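Local coordinates for protein 3-oxosteroid 1-dehydrogenase (Sterolibacterium denitrificans, PDB 7P18) that probably catalyses the FAD-dependent 1,2-dehydrogenation of 3-oxosteroids to 3-oxo-Delta1-steroids, passing the electrons to an acceptor, at residues 18-23 with 218-223; 26-31 with 98-103; 237-240 with 246-249; 509-512 with 516-519; 520-525 with 554-559. All blocks are in the same frame, centred on the assembly; numbering follows the deposited sequence.

Contact 1 (18-23 with 218-223); sequences GAMLAA and HALLER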
# COMPACT_ATOMS: atom_id res chain seq x y z
N GLY A 18 -6.42 -9.30 -3.89
CA GLY A 18 -6.15 -10.03 -5.15
C GLY A 18 -6.69 -11.45 -5.07
O GLY A 18 -7.43 -11.91 -5.97
N ALA A 19 -6.39 -12.13 -3.97
CA ALA A 19 -6.80 -13.54 -3.73
C ALA A 19 -8.32 -13.64 -3.68
O ALA A 19 -8.86 -14.54 -4.35
CB ALA A 19 -6.15 -14.07 -2.47
N MET A 20 -9.00 -12.77 -2.93
CA MET A 20 -10.46 -12.88 -2.75
C MET A 20 -11.18 -12.51 -4.06
O MET A 20 -12.20 -13.17 -4.40
CB MET A 20 -10.91 -12.01 -1.57
CG MET A 20 -10.40 -12.56 -0.19
SD MET A 20 -11.34 -11.84 1.23
CE MET A 20 -10.57 -10.24 1.36
N LEU A 21 -10.66 -11.51 -4.80
CA LEU A 21 -11.21 -11.12 -6.13
C LEU A 21 -11.10 -12.32 -7.08
O LEU A 21 -12.11 -12.67 -7.72
CB LEU A 21 -10.46 -9.90 -6.68
CG LEU A 21 -11.04 -9.21 -7.93
CD1 LEU A 21 -10.72 -10.00 -9.19
CD2 LEU A 21 -12.52 -9.00 -7.82
N ALA A 22 -9.93 -12.95 -7.16
CA ALA A 22 -9.69 -14.11 -8.04
C ALA A 22 -10.70 -15.20 -7.66
O ALA A 22 -11.28 -15.83 -8.58
CB ALA A 22 -8.26 -14.58 -7.97
N ALA A 23 -10.92 -15.42 -6.37
CA ALA A 23 -11.84 -16.45 -5.85
C ALA A 23 -13.27 -16.16 -6.32
O ALA A 23 -13.96 -17.10 -6.83
CB ALA A 23 -11.74 -16.52 -4.33
N HIS A 218 -17.63 -10.27 1.75
CA HIS A 218 -19.10 -10.33 1.55
C HIS A 218 -19.42 -11.02 0.22
O HIS A 218 -20.27 -11.89 0.21
CB HIS A 218 -19.69 -8.93 1.63
CG HIS A 218 -21.17 -8.94 1.45
ND1 HIS A 218 -22.05 -9.38 2.44
CD2 HIS A 218 -21.94 -8.59 0.39
CE1 HIS A 218 -23.29 -9.29 1.99
NE2 HIS A 218 -23.24 -8.83 0.73
N ALA A 219 -18.72 -10.68 -0.86
CA ALA A 219 -18.86 -11.33 -2.17
C ALA A 219 -18.63 -12.84 -2.06
O ALA A 219 -19.39 -13.61 -2.67
CB ALA A 219 -17.90 -10.72 -3.18
N LEU A 220 -17.63 -13.28 -1.30
CA LEU A 220 -17.34 -14.72 -1.11
C LEU A 220 -18.49 -15.34 -0.29
O LEU A 220 -18.90 -16.49 -0.60
CB LEU A 220 -15.98 -14.89 -0.45
CG LEU A 220 -14.78 -14.43 -1.27
CD1 LEU A 220 -13.48 -14.81 -0.56
CD2 LEU A 220 -14.81 -15.00 -2.69
N LEU A 221 -19.03 -14.61 0.68
CA LEU A 221 -20.12 -15.12 1.55
C LEU A 221 -21.36 -15.38 0.70
O LEU A 221 -21.90 -16.46 0.79
CB LEU A 221 -20.44 -14.10 2.64
CG LEU A 221 -19.63 -14.21 3.91
CD1 LEU A 221 -19.98 -13.07 4.84
CD2 LEU A 221 -19.85 -15.56 4.59
N GLU A 222 -21.76 -14.41 -0.12
CA GLU A 222 -22.91 -14.52 -1.05
C GLU A 222 -22.74 -15.72 -1.98
O GLU A 222 -23.76 -16.35 -2.29
CB GLU A 222 -23.07 -13.25 -1.87
CG GLU A 222 -23.50 -12.11 -0.99
CD GLU A 222 -24.28 -11.03 -1.71
OE1 GLU A 222 -23.89 -10.67 -2.84
OE2 GLU A 222 -25.29 -10.58 -1.14
N ARG A 223 -21.52 -16.03 -2.40
CA ARG A 223 -21.24 -17.15 -3.34
C ARG A 223 -20.98 -18.44 -2.55
O ARG A 223 -20.77 -19.46 -3.19
CB ARG A 223 -20.05 -16.81 -4.24
CG ARG A 223 -20.31 -15.59 -5.12
CD ARG A 223 -19.04 -14.91 -5.61
NE ARG A 223 -19.34 -13.94 -6.65
CZ ARG A 223 -19.94 -12.78 -6.43
NH1 ARG A 223 -20.27 -12.39 -5.21
NH2 ARG A 223 -20.19 -11.98 -7.45
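Met20 and Ala23 of helix 17-28, the first helix of the Rossmann-type FAD-binding fold, pack against Leu220 of helix 208-222. A single leucine carries the second side of the contact, and its two methyl branches divide the work. CD1 of Leu220 lies against the side chain of Met20, 3.8 Å from Met20 CG, and also touches CB and, more loosely, SD, so it rests along the root of the methionine and not on its end. CD2 of Leu220 turns to the helix itself: it sits 3.6 Å from the backbone O of Met20 and 3.8 Å from CB of Ala23, where the short alanine lets the branch come close to the helix backbone. CG of Leu220 stands beside its own backbone N and anti to the carbonyl carbon (chi1 -65°), which turns the fork to helix 17-28. The leucine and methionine side chains cross at about a right angle; the methionine then bends at chi3 and carries its CE away from Leu220. All three residues are buried, and the side-chain contacts are apolar.

At the end of segment 218-223, the guanidinium of Arg223 folds back on its own chain, NH1 donating to Ala219 O at 3.0 Å. That oxygen also accepts from Arg223 N, the two donors arriving from opposite faces of the carbonyl plane.

Ala23 also touches Val33 and Val35 of strand 33-36, and Ala19 fits the last position of a GxGxxA pattern, so the leucine packs on the helix of what is probably the strand-turn-helix dinucleotide-binding motif of Rossmann-type flavoproteins.

Contact 2 (26-31 with 98-103); sequences AHDLGL and VEYINA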
# COMPACT_ATOMS: atom_id res chain seq x y z
N ALA A 26 -13.45 -16.63 -10.22
CA ALA A 26 -13.35 -18.06 -10.60
C ALA A 26 -14.71 -18.71 -10.31
O ALA A 26 -15.24 -19.42 -11.19
CB ALA A 26 -12.23 -18.71 -9.86
N HIS A 27 -15.29 -18.41 -9.16
CA HIS A 27 -16.63 -18.91 -8.80
C HIS A 27 -17.64 -18.48 -9.86
O HIS A 27 -18.39 -19.36 -10.37
CB HIS A 27 -17.05 -18.42 -7.42
CG HIS A 27 -18.41 -18.90 -7.04
ND1 HIS A 27 -19.55 -18.21 -7.36
CD2 HIS A 27 -18.79 -19.99 -6.34
CE1 HIS A 27 -20.59 -18.86 -6.87
NE2 HIS A 27 -20.14 -19.93 -6.21
N ASP A 28 -17.66 -17.20 -10.22
CA ASP A 28 -18.69 -16.64 -11.15
C ASP A 28 -18.53 -17.26 -12.53
O ASP A 28 -19.52 -17.23 -13.25
CB ASP A 28 -18.67 -15.12 -11.20
CG ASP A 28 -19.26 -14.48 -9.97
OD1 ASP A 28 -19.88 -15.21 -9.17
OD2 ASP A 28 -19.10 -13.28 -9.81
N LEU A 29 -17.36 -17.85 -12.85
CA LEU A 29 -17.09 -18.53 -14.14
C LEU A 29 -17.35 -20.03 -14.03
O LEU A 29 -17.06 -20.73 -15.00
CB LEU A 29 -15.64 -18.25 -14.55
CG LEU A 29 -15.31 -16.79 -14.90
CD1 LEU A 29 -13.82 -16.62 -15.21
CD2 LEU A 29 -16.17 -16.31 -16.09
N GLY A 30 -17.88 -20.51 -12.90
CA GLY A 30 -18.41 -21.87 -12.74
C GLY A 30 -17.41 -22.82 -12.11
O GLY A 30 -17.65 -24.03 -12.18
N LEU A 31 -16.32 -22.32 -11.51
CA LEU A 31 -15.30 -23.18 -10.87
C LEU A 31 -15.59 -23.26 -9.37
O LEU A 31 -15.97 -22.21 -8.77
CB LEU A 31 -13.89 -22.61 -11.09
CG LEU A 31 -13.48 -22.43 -12.55
CD1 LEU A 31 -12.39 -21.37 -12.70
CD2 LEU A 31 -13.03 -23.76 -13.13
N VAL A 98 -12.70 -3.65 -12.45
CA VAL A 98 -13.52 -2.72 -11.61
C VAL A 98 -14.98 -2.76 -12.05
O VAL A 98 -15.88 -2.72 -11.17
CB VAL A 98 -12.92 -1.32 -11.59
CG1 VAL A 98 -13.86 -0.27 -11.00
CG2 VAL A 98 -11.61 -1.37 -10.81
N GLU A 99 -15.27 -2.80 -13.36
CA GLU A 99 -16.69 -2.88 -13.79
C GLU A 99 -17.32 -4.17 -13.26
O GLU A 99 -18.51 -4.12 -12.91
CB GLU A 99 -16.83 -2.85 -15.32
CG GLU A 99 -16.63 -1.48 -15.88
CD GLU A 99 -16.90 -1.41 -17.39
OE1 GLU A 99 -17.77 -2.15 -17.89
OE2 GLU A 99 -16.27 -0.59 -18.02
N TYR A 100 -16.56 -5.25 -13.21
CA TYR A 100 -16.99 -6.56 -12.70
C TYR A 100 -17.34 -6.42 -11.22
O TYR A 100 -18.43 -6.90 -10.84
CB TYR A 100 -15.93 -7.65 -12.91
CG TYR A 100 -16.14 -8.88 -12.06
CD1 TYR A 100 -17.21 -9.73 -12.27
CD2 TYR A 100 -15.29 -9.17 -11.00
CE1 TYR A 100 -17.45 -10.83 -11.45
CE2 TYR A 100 -15.50 -10.26 -10.18
CZ TYR A 100 -16.57 -11.11 -10.41
OH TYR A 100 -16.73 -12.20 -9.58
N ILE A 101 -16.46 -5.82 -10.42
CA ILE A 101 -16.78 -5.56 -8.99
C ILE A 101 -18.10 -4.79 -8.92
O ILE A 101 -19.01 -5.22 -8.18
CB ILE A 101 -15.65 -4.81 -8.28
CG1 ILE A 101 -14.41 -5.68 -8.12
CG2 ILE A 101 -16.18 -4.31 -6.95
CD1 ILE A 101 -13.22 -5.00 -7.47
N ASN A 102 -18.20 -3.66 -9.62
CA ASN A 102 -19.32 -2.71 -9.45
C ASN A 102 -20.66 -3.38 -9.85
O ASN A 102 -21.65 -3.11 -9.17
CB ASN A 102 -19.10 -1.42 -10.22
CG ASN A 102 -18.09 -0.52 -9.58
OD1 ASN A 102 -17.66 -0.77 -8.45
ND2 ASN A 102 -17.65 0.47 -10.34
N ALA A 103 -20.66 -4.26 -10.84
CA ALA A 103 -21.90 -4.89 -11.37
C ALA A 103 -22.26 -6.11 -10.51
O ALA A 103 -23.42 -6.47 -10.50
CB ALA A 103 -21.74 -5.26 -12.83
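Asp28, in the last turn of helix 17-28, reaches Tyr100 of helix 84-104 through one short hydrogen bond. From its CB, 3.9 Å from Tyr100 OH, the side chain leads to CG, which stands beside the backbone N (chi1 -74°), a torsion that swings the carboxylate to the phenol end. Asp28 OD2 accepts from Tyr100 OH at 2.6 Å and lies 3.4 Å from Tyr100 CE1, while OD1 forms a salt bridge with NE of Arg223. The carboxylate is thus shared between a phenol and a guanidinium, which would be expected to favour its charged form. OD2 lies at the edge of the tyrosine ring, but the hydroxyl meets it from above the carboxylate plane, the two flat groups being turned 74° apart. A phenylalanine in place of Tyr100 would probably leave OD2 without this donor and break the one polar link between the two segments.

Just beyond Asp28 a Schellman motif ends the helix, with Gly30 at positive phi and Leu31 N bonded to Ala26 O. The tyrosine ring packs on Leu21 and Ala24 of helix 17-28 and makes a cation-pi contact with Arg25, while Leu29 and Leu31 lean on helix 543-559.

Contact 3 (237-240 with 246-249); sequences ITEG and VTGI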
# COMPACT_ATOMS: atom_id res chain seq x y z
N ILE A 237 2.02 -29.54 -4.27
CA ILE A 237 1.97 -30.94 -4.79
C ILE A 237 2.20 -30.87 -6.31
O ILE A 237 1.54 -30.08 -6.98
CB ILE A 237 0.64 -31.61 -4.40
CG1 ILE A 237 0.47 -31.58 -2.87
CG2 ILE A 237 0.54 -33.01 -4.97
CD1 ILE A 237 -0.90 -31.95 -2.36
N THR A 238 3.14 -31.65 -6.84
CA THR A 238 3.39 -31.72 -8.30
C THR A 238 3.31 -33.16 -8.83
O THR A 238 3.39 -34.10 -8.05
CB THR A 238 4.76 -31.12 -8.65
OG1 THR A 238 5.73 -31.96 -8.05
CG2 THR A 238 4.92 -29.69 -8.16
N GLU A 239 3.12 -33.28 -10.15
CA GLU A 239 3.20 -34.54 -10.94
C GLU A 239 4.04 -34.27 -12.19
O GLU A 239 4.11 -33.08 -12.60
CB GLU A 239 1.81 -34.99 -11.38
CG GLU A 239 0.90 -35.35 -10.23
CD GLU A 239 -0.50 -35.79 -10.67
OE1 GLU A 239 -0.80 -35.68 -11.89
OE2 GLU A 239 -1.28 -36.23 -9.80
N GLY A 240 4.62 -35.33 -12.77
CA GLY A 240 5.36 -35.29 -14.05
C GLY A 240 6.81 -35.64 -13.82
O GLY A 240 7.37 -35.17 -12.82
N VAL A 246 1.51 -28.44 -11.24
CA VAL A 246 1.04 -28.29 -9.84
C VAL A 246 -0.38 -28.81 -9.80
O VAL A 246 -1.21 -28.34 -10.61
CB VAL A 246 1.14 -26.82 -9.37
CG1 VAL A 246 0.29 -26.59 -8.15
CG2 VAL A 246 2.58 -26.46 -9.12
N THR A 247 -0.65 -29.74 -8.88
CA THR A 247 -1.95 -30.46 -8.79
C THR A 247 -2.62 -30.19 -7.45
O THR A 247 -3.77 -30.65 -7.26
CB THR A 247 -1.74 -31.96 -9.01
OG1 THR A 247 -0.80 -32.40 -8.02
CG2 THR A 247 -1.16 -32.26 -10.37
N GLY A 248 -1.94 -29.46 -6.55
CA GLY A 248 -2.51 -29.16 -5.23
C GLY A 248 -1.51 -28.52 -4.29
O GLY A 248 -0.42 -28.12 -4.72
N ILE A 249 -1.88 -28.45 -3.01
CA ILE A 249 -1.00 -27.90 -1.95
C ILE A 249 -1.10 -28.78 -0.71
O ILE A 249 -2.12 -29.44 -0.54
CB ILE A 249 -1.39 -26.45 -1.61
CG1 ILE A 249 -2.80 -26.34 -1.02
CG2 ILE A 249 -1.23 -25.57 -2.84
CD1 ILE A 249 -3.16 -24.97 -0.47
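Two torsions bring CG2 of Ile237 and OG1 of Thr247 together: CG2 of Ile237 lies opposite its backbone N while CG1 stands beside that nitrogen (chi1 -57°), and OG1 of Thr247 sits between its own N and carbonyl carbon (chi1 57°). The threonine OG1 thereby comes 3.4 Å from Ile237 CG2, and from there makes a weak hydrogen bond to Ile237 O. The stronger bond to Ile237 O comes from Thr247 N at 2.9 Å, nearly straight at the hydrogen (169°). CA of Val246 approaches Ile237 O as well, in a CA-H...O contact of 3.4 Å. Toward the same strand, Ile237 N donates to Gly248 O at 2.9 Å.

Thr247 and Gly248 therefore both face the single residue Ile237, which is a classic beta bulge, and the register shifts by one between the Ile237-Gly248 pair and the non-hydrogen-bonded pair Thr238-Val246. The bulge lies in the antiparallel hairpin of strands 233-239 and 245-253, within a mixed four-stranded sheet. Gly248 has no side chain beside Ile237, whose CG1 and CD1 lie along the backbone there, CD1 ending 3.3 Å from Ile249 O. Cut back to an alanine, Ile237 would lose CG2 and the CG1-CD1 arm, which is likely to open a gap beside Gly248 and Ile249 and leave the Thr247 hydroxyl without its apolar neighbour.

Thr247 CG2 points to the extended chain of Glu239, 3.6 Å from its CD; the carboxylate itself forms a salt bridge through OE1 with Arg245. Thr238 and Val246 turn to the same face of the sheet, where their CG2 methyls meet at 4.1 Å.

Contact 4 (509-512 with 516-519); sequences RVLD and RPIE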
# COMPACT_ATOMS: atom_id res chain seq x y z
N ARG A 509 0.46 -16.69 -15.06
CA ARG A 509 1.06 -18.04 -14.95
C ARG A 509 2.48 -17.88 -14.45
O ARG A 509 3.24 -17.02 -14.96
CB ARG A 509 1.03 -18.76 -16.30
CG ARG A 509 -0.39 -19.12 -16.71
CD ARG A 509 -0.42 -20.09 -17.89
NE ARG A 509 0.06 -19.45 -19.09
CZ ARG A 509 0.08 -20.02 -20.29
NH1 ARG A 509 -0.33 -21.27 -20.44
NH2 ARG A 509 0.53 -19.34 -21.32
N VAL A 510 2.86 -18.70 -13.47
CA VAL A 510 4.27 -18.69 -13.02
C VAL A 510 5.16 -19.27 -14.13
O VAL A 510 4.86 -20.36 -14.65
CB VAL A 510 4.43 -19.41 -11.67
CG1 VAL A 510 5.88 -19.50 -11.27
CG2 VAL A 510 3.59 -18.72 -10.61
N LEU A 511 6.28 -18.61 -14.38
CA LEU A 511 7.30 -19.04 -15.37
C LEU A 511 8.52 -19.64 -14.68
O LEU A 511 8.97 -19.12 -13.63
CB LEU A 511 7.70 -17.83 -16.22
CG LEU A 511 6.55 -17.10 -16.93
CD1 LEU A 511 7.03 -15.97 -17.81
CD2 LEU A 511 5.73 -18.05 -17.79
N ASP A 512 9.11 -20.67 -15.31
CA ASP A 512 10.38 -21.28 -14.84
C ASP A 512 11.56 -20.50 -15.43
O ASP A 512 11.34 -19.50 -16.14
CB ASP A 512 10.34 -22.78 -15.13
CG ASP A 512 10.50 -23.16 -16.60
OD1 ASP A 512 10.87 -22.28 -17.42
OD2 ASP A 512 10.24 -24.33 -16.89
N ARG A 516 9.07 -20.98 -19.43
CA ARG A 516 7.97 -21.95 -19.66
C ARG A 516 7.00 -21.88 -18.49
O ARG A 516 7.42 -21.99 -17.34
CB ARG A 516 8.57 -23.35 -19.80
CG ARG A 516 7.53 -24.41 -20.12
CD ARG A 516 8.09 -25.82 -20.25
NE ARG A 516 7.02 -26.79 -20.52
CZ ARG A 516 6.21 -27.34 -19.59
NH1 ARG A 516 6.33 -27.05 -18.30
NH2 ARG A 516 5.27 -28.19 -19.96
N PRO A 517 5.68 -21.71 -18.74
CA PRO A 517 4.69 -21.77 -17.67
C PRO A 517 4.75 -23.10 -16.91
O PRO A 517 4.86 -24.17 -17.52
CB PRO A 517 3.32 -21.64 -18.35
CG PRO A 517 3.65 -20.97 -19.65
CD PRO A 517 5.05 -21.42 -20.03
N ILE A 518 4.68 -22.99 -15.58
CA ILE A 518 4.43 -24.16 -14.70
C ILE A 518 2.93 -24.38 -14.72
O ILE A 518 2.17 -23.58 -14.19
CB ILE A 518 5.01 -23.95 -13.29
CG1 ILE A 518 6.50 -23.67 -13.36
CG2 ILE A 518 4.71 -25.16 -12.43
CD1 ILE A 518 7.15 -23.34 -12.02
N GLU A 519 2.51 -25.41 -15.46
CA GLU A 519 1.09 -25.78 -15.63
C GLU A 519 0.46 -25.89 -14.24
O GLU A 519 1.08 -26.55 -13.40
CB GLU A 519 0.94 -27.14 -16.31
CG GLU A 519 1.50 -27.18 -17.72
CD GLU A 519 0.77 -26.26 -18.68
OE1 GLU A 519 -0.47 -26.14 -18.55
OE2 GLU A 519 1.43 -25.66 -19.56
O HOH W 1 -1.19 -23.09 -18.69
O HOH W 2 7.73 -25.29 -16.79
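The guanidinium of Arg509 lies across Pro517, whose CG sits over the centre of one face, 3.7 Å from CZ. Beside it, CD2 of Leu511 reaches CG of the same proline at 4.0 Å, so the ring is touched by two side chains of strand 509-511. Leu511 and Pro517 form an antiparallel non-hydrogen-bonded pair. Flanking it, Ile518 N donates to Val510 O at 2.8 Å, and Asp512 N donates to Arg516 O. Asp512 answers with its side chain: CG stands between its own N and carbonyl carbon (chi1 73°), which brings OD1 to Arg516 N at 3.0 Å, the donor lying above the carboxylate plane. OD1 also accepts from Ser514 N, so it grips both the turn and the returning strand.

In the next shell, one water bridges Arg509 NH1 and Glu519 OE1, charged groups that do not meet directly; another accepts from Arg516 NH1 at 2.7 Å and lies near Asp512 OD2. NE of Arg509 also forms a salt bridge with Asp505, which probably helps to hold the guanidinium over the proline. This small hairpin rests on strand 521-523 through Val510, which packs on Leu521 and Cys523, while Ile518 touches Val246 of strand 245-253.

Contact 5 (520-525 with 554-559); sequences GLYCIG and ANHIAA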
# COMPACT_ATOMS: atom_id res chain seq x y z
N GLY A 520 -0.71 -25.30 -14.07
CA GLY A 520 -1.54 -25.31 -12.85
C GLY A 520 -1.20 -24.21 -11.83
O GLY A 520 -1.90 -24.15 -10.79
N LEU A 521 -0.16 -23.41 -12.04
CA LEU A 521 0.33 -22.45 -11.00
C LEU A 521 0.24 -21.01 -11.51
O LEU A 521 0.87 -20.68 -12.55
CB LEU A 521 1.77 -22.75 -10.64
CG LEU A 521 2.29 -22.04 -9.39
CD1 LEU A 521 1.48 -22.47 -8.18
CD2 LEU A 521 3.78 -22.30 -9.20
N TYR A 522 -0.49 -20.19 -10.76
CA TYR A 522 -0.69 -18.76 -10.99
C TYR A 522 -0.15 -18.01 -9.77
O TYR A 522 -0.07 -18.60 -8.68
CB TYR A 522 -2.16 -18.47 -11.23
CG TYR A 522 -2.72 -19.17 -12.44
CD1 TYR A 522 -3.07 -20.51 -12.40
CD2 TYR A 522 -2.86 -18.51 -13.66
CE1 TYR A 522 -3.54 -21.19 -13.53
CE2 TYR A 522 -3.35 -19.16 -14.78
CZ TYR A 522 -3.71 -20.49 -14.72
OH TYR A 522 -4.22 -21.12 -15.84
N CYS A 523 0.13 -16.73 -9.94
CA CYS A 523 0.69 -15.91 -8.84
C CYS A 523 0.36 -14.45 -9.10
O CYS A 523 0.53 -13.97 -10.24
CB CYS A 523 2.18 -16.14 -8.74
SG CYS A 523 2.96 -15.25 -7.36
N ILE A 524 -0.13 -13.77 -8.06
CA ILE A 524 -0.65 -12.38 -8.17
C ILE A 524 -0.18 -11.57 -6.95
O ILE A 524 0.18 -12.15 -5.93
CB ILE A 524 -2.18 -12.41 -8.30
CG1 ILE A 524 -2.84 -12.90 -7.01
CG2 ILE A 524 -2.63 -13.23 -9.51
CD1 ILE A 524 -4.31 -12.81 -7.01
N GLY A 525 -0.29 -10.26 -7.03
CA GLY A 525 0.03 -9.37 -5.91
C GLY A 525 1.50 -9.41 -5.56
O GLY A 525 2.35 -9.65 -6.44
N ALA A 554 -8.19 -16.12 -13.00
CA ALA A 554 -9.49 -16.82 -12.94
C ALA A 554 -9.99 -16.98 -14.38
O ALA A 554 -10.39 -18.09 -14.76
CB ALA A 554 -10.48 -16.07 -12.12
N ASN A 555 -9.91 -15.93 -15.18
CA ASN A 555 -10.37 -15.95 -16.60
C ASN A 555 -9.59 -17.03 -17.35
O ASN A 555 -10.22 -17.80 -18.12
CB ASN A 555 -10.22 -14.57 -17.25
CG ASN A 555 -11.18 -13.53 -16.75
OD1 ASN A 555 -12.16 -13.83 -16.04
ND2 ASN A 555 -10.92 -12.29 -17.13
N HIS A 556 -8.27 -17.11 -17.15
CA HIS A 556 -7.42 -18.06 -17.89
C HIS A 556 -7.79 -19.48 -17.51
O HIS A 556 -7.89 -20.36 -18.42
CB HIS A 556 -5.94 -17.77 -17.68
CG HIS A 556 -5.07 -18.60 -18.56
ND1 HIS A 556 -4.57 -19.81 -18.17
CD2 HIS A 556 -4.68 -18.40 -19.85
CE1 HIS A 556 -3.86 -20.32 -19.17
NE2 HIS A 556 -3.87 -19.43 -20.18
N ILE A 557 -7.98 -19.72 -16.22
CA ILE A 557 -8.32 -21.07 -15.69
C ILE A 557 -9.67 -21.51 -16.30
O ILE A 557 -9.74 -22.62 -16.82
CB ILE A 557 -8.35 -21.08 -14.16
CG1 ILE A 557 -6.98 -20.83 -13.52
CG2 ILE A 557 -8.96 -22.39 -13.67
CD1 ILE A 557 -7.07 -20.53 -12.02
N ALA A 558 -10.69 -20.67 -16.25
CA ALA A 558 -12.02 -20.95 -16.87
C ALA A 558 -11.92 -21.17 -18.40
O ALA A 558 -12.62 -22.07 -18.90
CB ALA A 558 -12.99 -19.88 -16.52
N ALA A 559 -11.10 -20.41 -19.13
CA ALA A 559 -11.03 -20.45 -20.61
C ALA A 559 -10.35 -21.75 -21.06
O ALA A 559 -10.45 -22.07 -22.25
CB ALA A 559 -10.30 -19.25 -21.15
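A hydrogen bond of 2.7 Å joins Tyr522 OH, on strand 521-523, to His556 ND1, on helix 543-559; either atom could be the donor. Each group meets the other at its edge, the hydroxyl near the imidazole plane and ND1 near the plane of the phenol. The rings approach rim to rim with their planes 57° apart, so the pair is joined through its polar atoms and is not a stack. CG of His556 lies opposite its backbone N (chi1 -172°), an orientation that carries the imidazole out to the end of the tyrosine.

Ile557, the next residue on the helix, covers one face of the tyrosine ring. CG1 of Ile557 comes within 3.5 Å of Tyr522 CE1 and is equally close to CZ, while its CD1 lies 4.2 Å from the ring centroid in a CH-pi contact. Adjacent helix residues thus hold the ring by its hydroxyl and by a face, which should restrict its rotation.

Gly525, just beyond the strand, touches FAD. Strand 521-523 is an outermost strand of the parallel five-stranded sheet, and a helix packed on it in this way is characteristic of the Rossmann-type fold of this flavoprotein family.

How the contacts relate
Contacts 1 and 2 share helix 17-28; their centres are 9 Å apart, and the salt bridge between Arg223 and Asp28 joins them directly. Contact 5 backs onto both: Ile524 CD1 packs 3.4 Å from Gly18 C, and Leu31 CD1 meets Ile557 CG2 at 3.7 Å. From contact 5 the chain of neighbours runs outward to contact 4, where Arg509 lies on both Tyr522 and His556, and to contact 3, whose Val246 N probably bonds to Glu519 O of contact 4. Contact 5 alone reaches FAD among those compared here, whereas the side chains of Ile249 in contact 3 and Met20 in contact 1 stay about 7 and 8 Å from it.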